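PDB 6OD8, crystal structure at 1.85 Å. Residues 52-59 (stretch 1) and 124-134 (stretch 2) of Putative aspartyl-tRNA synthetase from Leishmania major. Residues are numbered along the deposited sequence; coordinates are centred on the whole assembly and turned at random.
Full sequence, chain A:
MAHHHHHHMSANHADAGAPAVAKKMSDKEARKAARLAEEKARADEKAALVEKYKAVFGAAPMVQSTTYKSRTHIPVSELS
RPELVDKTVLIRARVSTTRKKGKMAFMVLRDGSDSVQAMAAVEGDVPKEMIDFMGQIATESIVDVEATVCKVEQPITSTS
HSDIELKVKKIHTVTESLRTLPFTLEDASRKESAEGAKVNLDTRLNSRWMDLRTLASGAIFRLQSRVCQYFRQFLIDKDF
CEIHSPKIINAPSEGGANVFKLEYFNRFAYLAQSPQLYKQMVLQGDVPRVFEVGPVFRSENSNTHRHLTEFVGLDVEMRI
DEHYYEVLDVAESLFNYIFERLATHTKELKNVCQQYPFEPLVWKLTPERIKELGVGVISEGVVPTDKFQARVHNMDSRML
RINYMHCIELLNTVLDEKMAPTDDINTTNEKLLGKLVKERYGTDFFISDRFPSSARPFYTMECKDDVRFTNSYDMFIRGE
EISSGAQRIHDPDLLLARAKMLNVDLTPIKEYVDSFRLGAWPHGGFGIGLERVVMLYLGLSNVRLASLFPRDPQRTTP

Stretch 1, residues 52-59: KYKAVFGA
Stretch 2, residues 124-134: GDVPKEMIDFM

Tyr53, on a helix that begins earlier in the chain, and Val56 to Gly58 after it pack against the helix that starts at Lys128 and runs on past Met134, burying 436 Å² without a hydrogen bond between them; the contact is mainly apolar and aromatic. Pro127 sits at the N-cap position, right before the helix, and Met130 N to Pro127 O (2.9 Å) opens its hydrogen bonding. In stretch 1, Val56 N and Phe57 N both donate to Tyr53 O (2.8 and 3.0 Å), before Phe57 extends (phi/psi -154/158) and the chain turns at Gly58.

Phe57 is the centre, its CA 6.2 Å from Met130 CA; Gly58 CA follows, 7.5 Å from Phe133 CA. The Tyr53 and Phe57 CA-to-CB bonds point toward stretch 2, so their rings reach it. With chi1 67° (p) and chi2 92°, Phe57 lies flat on the helix backbone: Met130 CA sits 4.0 Å from the ring centroid, 11° off the normal. Around it, Phe57 CZ meets Glu129 CB (3.5 Å), and Phe57 CD1 meets Phe133 CB (3.6 Å). Tyr53 (m, -72°; chi2 -16°) offers a ring face to Pro127 CG, 4.0 Å from the centroid, in a CH-pi contact, while Glu129 (m, p, chi3 -12°) brings CD to 3.7 Å from Tyr53 CE2. Val56 (t) places CG1 3.5 Å from Met130 SD; Met130 is t, t, then 116°, and its CA-to-CB bond points sideways. Phe133 (t, 176°; chi2 74°) brings CZ to 3.5 Å from Gly58 O, its ring oblique to that of Phe57 (centroids 5.5 Å, planes 42°). Gly58, at phi/psi 137/-155, adopts angles that would jam a CB against the preceding carbonyl.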

# COMPACT_ATOMS: atom_id res chain seq x y z
N LYS A 52 0.31 -39.12 34.91
CA LYS A 52 -0.95 -39.29 34.20
C LYS A 52 -1.64 -37.95 33.99
O LYS A 52 -2.12 -37.65 32.89
CB LYS A 52 -1.87 -40.24 34.97
N TYR A 53 -1.69 -37.13 35.05
CA TYR A 53 -2.40 -35.85 34.96
C TYR A 53 -1.73 -34.89 33.98
O TYR A 53 -2.40 -34.03 33.41
CB TYR A 53 -2.50 -35.22 36.34
CG TYR A 53 -3.48 -35.91 37.26
CD1 TYR A 53 -4.42 -36.80 36.77
CD2 TYR A 53 -3.46 -35.66 38.63
CE1 TYR A 53 -5.33 -37.42 37.61
CE2 TYR A 53 -4.36 -36.29 39.48
CZ TYR A 53 -5.29 -37.16 38.97
OH TYR A 53 -6.18 -37.78 39.81
N LYS A 54 -0.41 -35.04 33.77
CA LYS A 54 0.30 -34.16 32.85
C LYS A 54 -0.27 -34.23 31.44
O LYS A 54 -0.25 -33.23 30.72
CB LYS A 54 1.79 -34.52 32.85
N ALA A 55 -0.78 -35.39 31.03
CA ALA A 55 -1.41 -35.48 29.72
C ALA A 55 -2.73 -34.73 29.65
O ALA A 55 -3.19 -34.42 28.56
CB ALA A 55 -1.65 -36.94 29.34
N VAL A 56 -3.35 -34.46 30.80
CA VAL A 56 -4.70 -33.91 30.84
C VAL A 56 -4.69 -32.40 30.98
O VAL A 56 -5.47 -31.70 30.33
CB VAL A 56 -5.50 -34.56 31.99
CG1 VAL A 56 -6.89 -33.95 32.09
CG2 VAL A 56 -5.61 -36.06 31.79
N PHE A 57 -3.80 -31.86 31.82
CA PHE A 57 -3.77 -30.44 32.08
C PHE A 57 -2.36 -30.06 32.52
O PHE A 57 -1.59 -30.90 32.99
CB PHE A 57 -4.81 -30.04 33.14
CG PHE A 57 -4.52 -30.59 34.51
CD1 PHE A 57 -3.78 -29.85 35.42
CD2 PHE A 57 -4.97 -31.85 34.87
CE1 PHE A 57 -3.50 -30.36 36.67
CE2 PHE A 57 -4.69 -32.36 36.13
CZ PHE A 57 -3.96 -31.61 37.03
N GLY A 58 -2.04 -28.77 32.35
CA GLY A 58 -0.73 -28.27 32.73
C GLY A 58 -0.16 -27.32 31.70
O GLY A 58 -0.90 -26.70 30.94
N ALA A 59 1.16 -27.20 31.65
CA ALA A 59 1.80 -26.32 30.67
C ALA A 59 2.29 -27.17 29.51
O ALA A 59 3.04 -28.13 29.71
CB ALA A 59 2.96 -25.54 31.30
N GLY A 124 -15.37 -38.80 35.61
CA GLY A 124 -14.62 -39.69 34.74
C GLY A 124 -13.14 -39.39 34.76
O GLY A 124 -12.47 -39.52 35.80
N ASP A 125 -12.60 -38.98 33.62
CA ASP A 125 -11.17 -38.73 33.51
C ASP A 125 -10.79 -37.28 33.76
O ASP A 125 -9.64 -36.91 33.52
CB ASP A 125 -10.65 -39.18 32.14
CG ASP A 125 -10.73 -40.68 31.96
OD1 ASP A 125 -11.28 -41.13 30.93
OD2 ASP A 125 -10.28 -41.42 32.87
N VAL A 126 -11.72 -36.46 34.24
CA VAL A 126 -11.44 -35.09 34.66
C VAL A 126 -11.36 -35.07 36.19
O VAL A 126 -12.40 -35.24 36.85
CB VAL A 126 -12.52 -34.11 34.16
CG1 VAL A 126 -12.33 -32.74 34.79
CG2 VAL A 126 -12.47 -34.01 32.63
N PRO A 127 -10.18 -34.89 36.77
CA PRO A 127 -10.05 -34.87 38.23
C PRO A 127 -10.19 -33.46 38.80
O PRO A 127 -10.07 -32.46 38.09
CB PRO A 127 -8.62 -35.38 38.44
CG PRO A 127 -7.88 -34.76 37.28
CD PRO A 127 -8.87 -34.75 36.11
N LYS A 128 -10.43 -33.41 40.12
CA LYS A 128 -10.53 -32.13 40.82
C LYS A 128 -9.29 -31.27 40.59
O LYS A 128 -9.39 -30.04 40.57
CB LYS A 128 -10.74 -32.35 42.32
N GLU A 129 -8.12 -31.90 40.42
CA GLU A 129 -6.90 -31.15 40.15
C GLU A 129 -7.01 -30.29 38.89
O GLU A 129 -6.39 -29.22 38.81
CB GLU A 129 -5.72 -32.12 40.01
CG GLU A 129 -5.26 -32.75 41.33
CD GLU A 129 -6.09 -33.93 41.75
OE1 GLU A 129 -7.17 -34.16 41.17
OE2 GLU A 129 -5.66 -34.64 42.68
N MET A 130 -7.80 -30.74 37.91
CA MET A 130 -7.92 -29.98 36.67
C MET A 130 -8.88 -28.80 36.83
O MET A 130 -8.64 -27.73 36.25
CB MET A 130 -8.36 -30.90 35.53
CG MET A 130 -8.44 -30.20 34.19
SD MET A 130 -9.05 -31.24 32.85
CE MET A 130 -10.58 -30.40 32.42
N ILE A 131 -9.95 -28.97 37.60
CA ILE A 131 -10.83 -27.85 37.93
C ILE A 131 -10.07 -26.78 38.70
O ILE A 131 -10.23 -25.58 38.45
CB ILE A 131 -12.07 -28.35 38.71
CG1 ILE A 131 -13.21 -28.74 37.76
CG2 ILE A 131 -12.58 -27.27 39.65
CD1 ILE A 131 -12.92 -29.92 36.88
N ASP A 132 -9.22 -27.21 39.65
CA ASP A 132 -8.34 -26.27 40.35
C ASP A 132 -7.40 -25.57 39.39
O ASP A 132 -7.17 -24.36 39.50
CB ASP A 132 -7.52 -26.98 41.42
CG ASP A 132 -8.39 -27.64 42.48
OD1 ASP A 132 -9.44 -27.07 42.83
OD2 ASP A 132 -8.00 -28.72 42.97
N PHE A 133 -6.80 -26.33 38.46
CA PHE A 133 -5.89 -25.73 37.49
C PHE A 133 -6.59 -24.67 36.67
O PHE A 133 -6.08 -23.56 36.49
CB PHE A 133 -5.31 -26.81 36.58
CG PHE A 133 -4.42 -26.27 35.50
CD1 PHE A 133 -3.15 -25.80 35.79
CD2 PHE A 133 -4.87 -26.23 34.18
CE1 PHE A 133 -2.33 -25.29 34.77
CE2 PHE A 133 -4.05 -25.73 33.17
CZ PHE A 133 -2.78 -25.26 33.47
N MET A 134 -7.78 -24.99 36.14
CA MET A 134 -8.51 -24.04 35.31
C MET A 134 -8.82 -22.77 36.09
O MET A 134 -8.69 -21.65 35.57
CB MET A 134 -9.79 -24.67 34.80
CG MET A 134 -9.56 -25.74 33.77
SD MET A 134 -11.08 -26.66 33.47
CE MET A 134 -12.02 -25.43 32.57